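Amino acid amide racemase (PDB 6GIO) is a pyridoxal-5'-phosphate-binding protein of the class-III aminotransferase family, built as a dimer with cofactor sites at the subunit interface. Local coordinates at residues Trp107-Arg121 / Pro289-Val301. Numbering follows the deposited sequence.
With PLP (pyridoxal-5'-phosphate), chain G; PLP (pyridoxal-5'-phosphate), chain E.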
loop_
_atom_site.group_PDB
_atom_site.type_symbol
_atom_site.label_atom_id
_atom_site.label_comp_id
_atom_site.label_asym_id
_atom_site.label_seq_id
_atom_site.Cartn_x
_atom_site.Cartn_y
_atom_site.Cartn_z
ATOM N N TRP C 107 -3.859 12.398 -5.678
ATOM C CA TRP C 107 -3.984 11.555 -4.507
ATOM C C TRP C 107 -2.739 10.751 -4.493
ATOM O O TRP C 107 -2.284 10.367 -5.523
ATOM C CB TRP C 107 -5.198 10.634 -4.690
ATOM C CG TRP C 107 -5.368 9.489 -3.742
ATOM C CD1 TRP C 107 -6.157 9.472 -2.651
ATOM C CD2 TRP C 107 -4.806 8.156 -3.867
ATOM N NE1 TRP C 107 -6.097 8.230 -2.052
ATOM C CE2 TRP C 107 -5.292 7.400 -2.788
ATOM C CE3 TRP C 107 -3.931 7.534 -4.790
ATOM C CZ2 TRP C 107 -4.955 6.048 -2.594
ATOM C CZ3 TRP C 107 -3.575 6.161 -4.566
ATOM C CH2 TRP C 107 -4.092 5.464 -3.471
ATOM N N PHE C 108 -2.234 10.433 -3.314
ATOM C CA PHE C 108 -1.075 9.548 -3.158
ATOM C C PHE C 108 -1.382 8.223 -2.496
ATOM O O PHE C 108 -2.230 8.154 -1.604
ATOM C CB PHE C 108 -0.029 10.242 -2.296
ATOM C CG PHE C 108 0.680 11.357 -2.999
ATOM C CD1 PHE C 108 1.540 11.088 -4.071
ATOM C CD2 PHE C 108 0.460 12.689 -2.621
ATOM C CE1 PHE C 108 2.180 12.113 -4.747
ATOM C CE2 PHE C 108 1.132 13.716 -3.268
ATOM C CZ PHE C 108 1.976 13.440 -4.345
ATOM N N GLY C 109 -0.627 7.183 -2.868
ATOM C CA GLY C 109 -0.757 5.893 -2.194
ATOM C C GLY C 109 0.591 5.238 -2.146
ATOM O O GLY C 109 1.618 5.926 -2.260
ATOM N N HIS C 110 0.597 3.932 -1.938
ATOM C CA HIS C 110 1.859 3.188 -1.796
ATOM C C HIS C 110 2.215 2.304 -2.928
ATOM O O HIS C 110 3.358 1.850 -2.997
ATOM C CB HIS C 110 1.766 2.272 -0.605
ATOM C CG HIS C 110 1.378 2.970 0.629
ATOM N ND1 HIS C 110 2.147 3.982 1.172
ATOM C CD2 HIS C 110 0.312 2.813 1.444
ATOM C CE1 HIS C 110 1.582 4.388 2.293
ATOM N NE2 HIS C 110 0.454 3.722 2.462
ATOM N N SER C 111 1.246 1.993 -3.791
ATOM C CA SER C 111 1.442 0.949 -4.805
ATOM C C SER C 111 0.602 1.180 -6.058
ATOM O O SER C 111 -0.358 1.924 -6.032
ATOM C CB SER C 111 1.148 -0.472 -4.251
ATOM O OG SER C 111 -0.253 -0.731 -3.945
ATOM N N GLY C 112 0.981 0.537 -7.153
ATOM C CA GLY C 112 0.128 0.531 -8.365
ATOM C C GLY C 112 -1.258 -0.035 -8.067
ATOM O O GLY C 112 -2.279 0.501 -8.517
ATOM N N SER C 113 -1.293 -1.091 -7.260
ATOM C CA SER C 113 -2.538 -1.760 -6.878
ATOM C C SER C 113 -3.476 -0.894 -6.112
ATOM O O SER C 113 -4.675 -0.952 -6.360
ATOM C CB SER C 113 -2.254 -3.002 -6.001
ATOM O OG SER C 113 -1.377 -3.892 -6.702
ATOM N N ASP C 114 -2.978 -0.136 -5.144
ATOM C CA ASP C 114 -3.862 0.736 -4.348
ATOM C C ASP C 114 -4.315 1.994 -5.167
ATOM O O ASP C 114 -5.448 2.489 -4.999
ATOM C CB ASP C 114 -3.325 1.025 -2.909
ATOM C CG ASP C 114 -2.128 2.044 -2.807
ATOM O OD1 ASP C 114 -1.881 2.854 -3.699
ATOM O OD2 ASP C 114 -1.471 2.072 -1.719
ATOM N N ALA C 115 -3.464 2.409 -6.106
ATOM C CA ALA C 115 -3.758 3.557 -6.986
ATOM C C ALA C 115 -4.844 3.213 -7.971
ATOM O O ALA C 115 -5.772 4.033 -8.212
ATOM C CB ALA C 115 -2.496 4.031 -7.689
ATOM N N ASN C 116 -4.778 2.018 -8.541
ATOM C CA ASN C 116 -5.856 1.593 -9.429
ATOM C C ASN C 116 -7.150 1.237 -8.660
ATOM O O ASN C 116 -8.267 1.394 -9.189
ATOM C CB ASN C 116 -5.437 0.417 -10.342
ATOM C CG ASN C 116 -4.516 0.838 -11.467
ATOM O OD1 ASN C 116 -3.437 0.249 -11.655
ATOM N ND2 ASN C 116 -4.912 1.866 -12.210
ATOM N N ASP C 117 -7.014 0.769 -7.429
ATOM C CA ASP C 117 -8.189 0.537 -6.600
ATOM C C ASP C 117 -8.897 1.880 -6.331
ATOM O O ASP C 117 -10.115 2.003 -6.463
ATOM C CB ASP C 117 -7.793 -0.148 -5.308
ATOM C CG ASP C 117 -8.994 -0.651 -4.538
ATOM O OD1 ASP C 117 -10.076 -0.844 -5.128
ATOM O OD2 ASP C 117 -8.869 -0.862 -3.337
ATOM N N CYS C 118 -8.098 2.872 -5.969
ATOM C CA CYS C 118 -8.550 4.232 -5.827
ATOM C C CYS C 118 -9.262 4.675 -7.082
ATOM O O CYS C 118 -10.411 5.132 -7.029
ATOM C CB CYS C 118 -7.368 5.181 -5.524
ATOM S SG CYS C 118 -7.921 6.920 -5.435
ATOM N N ALA C 119 -8.582 4.527 -8.225
ATOM C CA ALA C 119 -9.125 5.000 -9.487
ATOM C C ALA C 119 -10.483 4.376 -9.703
ATOM O O ALA C 119 -11.432 5.106 -9.942
ATOM C CB ALA C 119 -8.187 4.687 -10.669
ATOM N N VAL C 120 -10.597 3.048 -9.598
ATOM C CA VAL C 120 -11.903 2.424 -9.862
ATOM C C VAL C 120 -12.997 2.864 -8.884
ATOM O O VAL C 120 -14.144 3.162 -9.304
ATOM C CB VAL C 120 -11.877 0.863 -9.977
ATOM C CG1 VAL C 120 -11.446 0.176 -8.690
ATOM C CG2 VAL C 120 -13.257 0.369 -10.372
ATOM N N ARG C 121 -12.645 2.956 -7.606
ATOM C CA ARG C 121 -13.628 3.376 -6.580
ATOM C C ARG C 121 -14.130 4.801 -6.863
ATOM O O ARG C 121 -15.314 5.011 -6.855
ATOM C CB ARG C 121 -12.978 3.343 -5.198
ATOM C CG ARG C 121 -12.634 1.954 -4.688
ATOM C CD ARG C 121 -12.418 1.945 -3.191
ATOM N NE ARG C 121 -13.484 2.573 -2.455
ATOM C CZ ARG C 121 -13.327 3.395 -1.438
ATOM N NH1 ARG C 121 -12.215 3.377 -0.725
ATOM N NH2 ARG C 121 -14.280 4.255 -1.160
ATOM N N PRO C 289 -14.890 14.061 0.859
ATOM C CA PRO C 289 -13.789 13.922 1.774
ATOM C C PRO C 289 -13.648 12.506 2.293
ATOM O O PRO C 289 -14.592 11.737 2.323
ATOM C CB PRO C 289 -14.145 14.913 2.899
ATOM C CG PRO C 289 -15.640 14.955 2.890
ATOM C CD PRO C 289 -15.994 14.853 1.432
ATOM N N ALA C 290 -12.449 12.153 2.670
ATOM C CA ALA C 290 -12.206 10.908 3.391
ATOM C C ALA C 290 -12.724 9.657 2.679
ATOM O O ALA C 290 -13.210 8.753 3.305
ATOM C CB ALA C 290 -12.805 10.999 4.772
ATOM N N PHE C 291 -12.605 9.623 1.368
ATOM C CA PHE C 291 -13.178 8.572 0.578
ATOM C C PHE C 291 -12.201 7.448 0.300
ATOM O O PHE C 291 -12.610 6.310 0.182
ATOM C CB PHE C 291 -13.620 9.170 -0.737
ATOM C CG PHE C 291 -14.528 8.292 -1.531
ATOM C CD1 PHE C 291 -15.743 7.864 -1.001
ATOM C CD2 PHE C 291 -14.204 7.946 -2.835
ATOM C CE1 PHE C 291 -16.598 7.077 -1.741
ATOM C CE2 PHE C 291 -15.036 7.150 -3.585
ATOM C CZ PHE C 291 -16.240 6.713 -3.041
ATOM N N VAL C 292 -10.927 7.781 0.122
ATOM C CA VAL C 292 -9.895 6.766 -0.065
ATOM C C VAL C 292 -8.692 7.109 0.810
ATOM O O VAL C 292 -7.808 7.831 0.388
ATOM C CB VAL C 292 -9.477 6.625 -1.543
ATOM C CG1 VAL C 292 -8.655 5.360 -1.722
ATOM C CG2 VAL C 292 -10.695 6.547 -2.463
ATOM N N LEU C 293 -8.667 6.555 2.023
ATOM C CA LEU C 293 -7.705 6.909 3.051
ATOM C C LEU C 293 -6.743 5.793 3.341
ATOM O O LEU C 293 -7.156 4.628 3.495
ATOM C CB LEU C 293 -8.422 7.196 4.357
ATOM C CG LEU C 293 -9.378 8.395 4.420
ATOM C CD1 LEU C 293 -9.809 8.574 5.874
ATOM C CD2 LEU C 293 -8.744 9.658 3.872
ATOM N N GLN C 294 -5.457 6.124 3.399
ATOM C CA GLN C 294 -4.471 5.203 3.967
ATOM C C GLN C 294 -3.545 6.032 4.810
ATOM O O GLN C 294 -2.940 6.985 4.306
ATOM C CB GLN C 294 -3.677 4.490 2.905
ATOM C CG GLN C 294 -4.425 3.389 2.198
ATOM C CD GLN C 294 -3.590 2.839 1.070
ATOM O OE1 GLN C 294 -3.361 3.531 0.069
ATOM N NE2 GLN C 294 -3.079 1.619 1.247
ATOM N N THR C 295 -3.386 5.629 6.067
ATOM C CA THR C 295 -2.720 6.469 7.065
ATOM C C THR C 295 -1.396 7.132 6.621
ATOM O O THR C 295 -1.260 8.382 6.722
ATOM C CB THR C 295 -2.530 5.712 8.379
ATOM O OG1 THR C 295 -3.821 5.324 8.880
ATOM C CG2 THR C 295 -1.868 6.618 9.420
ATOM N N THR C 296 -0.447 6.322 6.152
ATOM C CA THR C 296 0.886 6.827 5.815
ATOM C C THR C 296 1.084 7.224 4.373
ATOM O O THR C 296 2.181 7.576 3.985
ATOM C CB THR C 296 2.009 5.830 6.188
ATOM O OG1 THR C 296 1.853 4.648 5.416
ATOM C CG2 THR C 296 1.952 5.508 7.658
ATOM N N ALA C 297 0.047 7.151 3.565
ATOM C CA ALA C 297 0.120 7.678 2.206
ATOM C C ALA C 297 0.504 9.158 2.217
ATOM O O ALA C 297 0.016 9.947 3.047
ATOM C CB ALA C 297 -1.216 7.506 1.486
ATOM N N GLY C 298 1.391 9.521 1.291
ATOM C CA GLY C 298 1.822 10.896 1.139
ATOM C C GLY C 298 2.748 11.307 2.248
ATOM O O GLY C 298 2.875 12.488 2.517
ATOM N N ASN C 299 3.410 10.319 2.881
ATOM C CA ASN C 299 4.278 10.599 3.979
ATOM C C ASN C 299 5.483 11.307 3.378
ATOM O O ASN C 299 5.781 11.131 2.205
ATOM C CB ASN C 299 4.707 9.310 4.704
ATOM C CG ASN C 299 5.515 8.403 3.822
ATOM O OD1 ASN C 299 6.708 8.661 3.601
ATOM N ND2 ASN C 299 4.851 7.369 3.238
ATOM N N PRO C 300 6.163 12.136 4.182
ATOM C CA PRO C 300 7.197 13.014 3.670
ATOM C C PRO C 300 8.465 12.310 3.166
ATOM O O PRO C 300 9.208 12.896 2.354
ATOM C CB PRO C 300 7.503 13.896 4.858
ATOM C CG PRO C 300 7.076 13.133 6.059
ATOM C CD PRO C 300 5.872 12.378 5.598
ATOM N N VAL C 301 8.698 11.071 3.607
ATOM C CA VAL C 301 9.887 10.321 3.191
ATOM C C VAL C 301 9.753 9.786 1.763
ATOM O O VAL C 301 10.611 10.038 0.917
ATOM C CB VAL C 301 10.169 9.182 4.177
ATOM C CG1 VAL C 301 11.375 8.381 3.735
ATOM C CG2 VAL C 301 10.402 9.769 5.577
HETATM N N1 PLP G . -0.378 -1.385 -13.097
HETATM C C2 PLP G . 0.638 -1.767 -13.909
HETATM C C2A PLP G . 0.648 -1.476 -15.378
HETATM C C3 PLP G . 1.797 -2.522 -13.368
HETATM O O3 PLP G . 2.788 -2.899 -14.184
HETATM C C4 PLP G . 1.870 -2.824 -11.924
HETATM C C4A PLP G . 3.040 -3.569 -11.368
HETATM C C5 PLP G . 0.695 -2.342 -11.116
HETATM C C6 PLP G . -0.355 -1.654 -11.764
HETATM C C5A PLP G . 0.627 -2.650 -9.629
HETATM O O4P PLP G . 1.763 -2.219 -8.870
HETATM P P PLP G . 2.107 -2.870 -7.453
HETATM O O1P PLP G . 2.976 -1.818 -6.836
HETATM O O2P PLP G . 2.846 -4.166 -7.731
HETATM O O3P PLP G . 0.773 -3.022 -6.736
HETATM N N1 PLP E . -7.116 -1.645 10.898
HETATM C C2 PLP E . -7.128 -0.888 12.038
HETATM C C2A PLP E . -7.554 -1.461 13.370
HETATM C C3 PLP E . -6.713 0.546 11.966
HETATM O O3 PLP E . -6.712 1.369 13.043
HETATM C C4 PLP E . -6.290 1.091 10.656
HETATM C C4A PLP E . -5.857 2.504 10.517
HETATM C C5 PLP E . -6.326 0.182 9.476
HETATM C C6 PLP E . -6.735 -1.147 9.678
HETATM C C5A PLP E . -5.894 0.764 8.120
HETATM O O4P PLP E . -4.496 1.151 8.033
HETATM P P PLP E . -4.018 2.101 6.835
HETATM O O1P PLP E . -4.752 3.404 7.158
HETATM O O2P PLP E . -4.552 1.533 5.530
HETATM O O3P PLP E . -2.532 2.138 6.961
HETATM O O HOH W 1 2.629 7.668 -0.340
HETATM O O HOH W 2 4.196 5.704 0.707
HETATM O O HOH W 3 -0.830 3.534 5.350
#
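Two phosphate-binding elements of a PLP-dependent fold meet where Trp107, at the edge of the central sheet, and Arg121, on helix 112-127, grip the loop 291-298. Trp107 NE1 donates to Val292 O at 3.0 Å, nearly straight (166°) and with the oxygen in the indole plane. The ring lies there because CG is anti to the backbone N (chi1 168°); Cys118 SG sits 3.7 Å above the centre of one indole face, and Val292 CG1 packs against Trp107 CZ2. Arg121 holds the preceding carbonyl: NH2 donates to Phe291 O at 3.0 Å, the oxygen lying out of the guanidinium plane, while the NH1 bond is weak. A bend at chi3 (50°) also sets Arg121 NH2 over the centre of the Phe291 ring, a cation-pi contact with Arg121 CZ 4.7 Å from the Phe291 centroid, close to the ring normal; Val292 CG2 sits over one guanidinium face, toward its rim. Further along, Ala297 CB lies 3.3 Å from Phe108 O, and one water joins Gly109 O to Gly298 N. Another water, near His110 NE2, links Thr296 N to O3P of one PLP. Asp114 OD2 accepts from His110 N (2.8 Å) through its syn lone pair. Asp114 N donates to Ser111 OG (3.0 Å) and Ser111 N weakly to Asp114 OD1, a capping box on the helix whose Gly112 N and Ser113 N bind phosphate. Each phosphate is held by Gly112 and Ser113 of one subunit and Thr295 of the other, the composite cup at the dimer interface of fold-type I PLP enzymes.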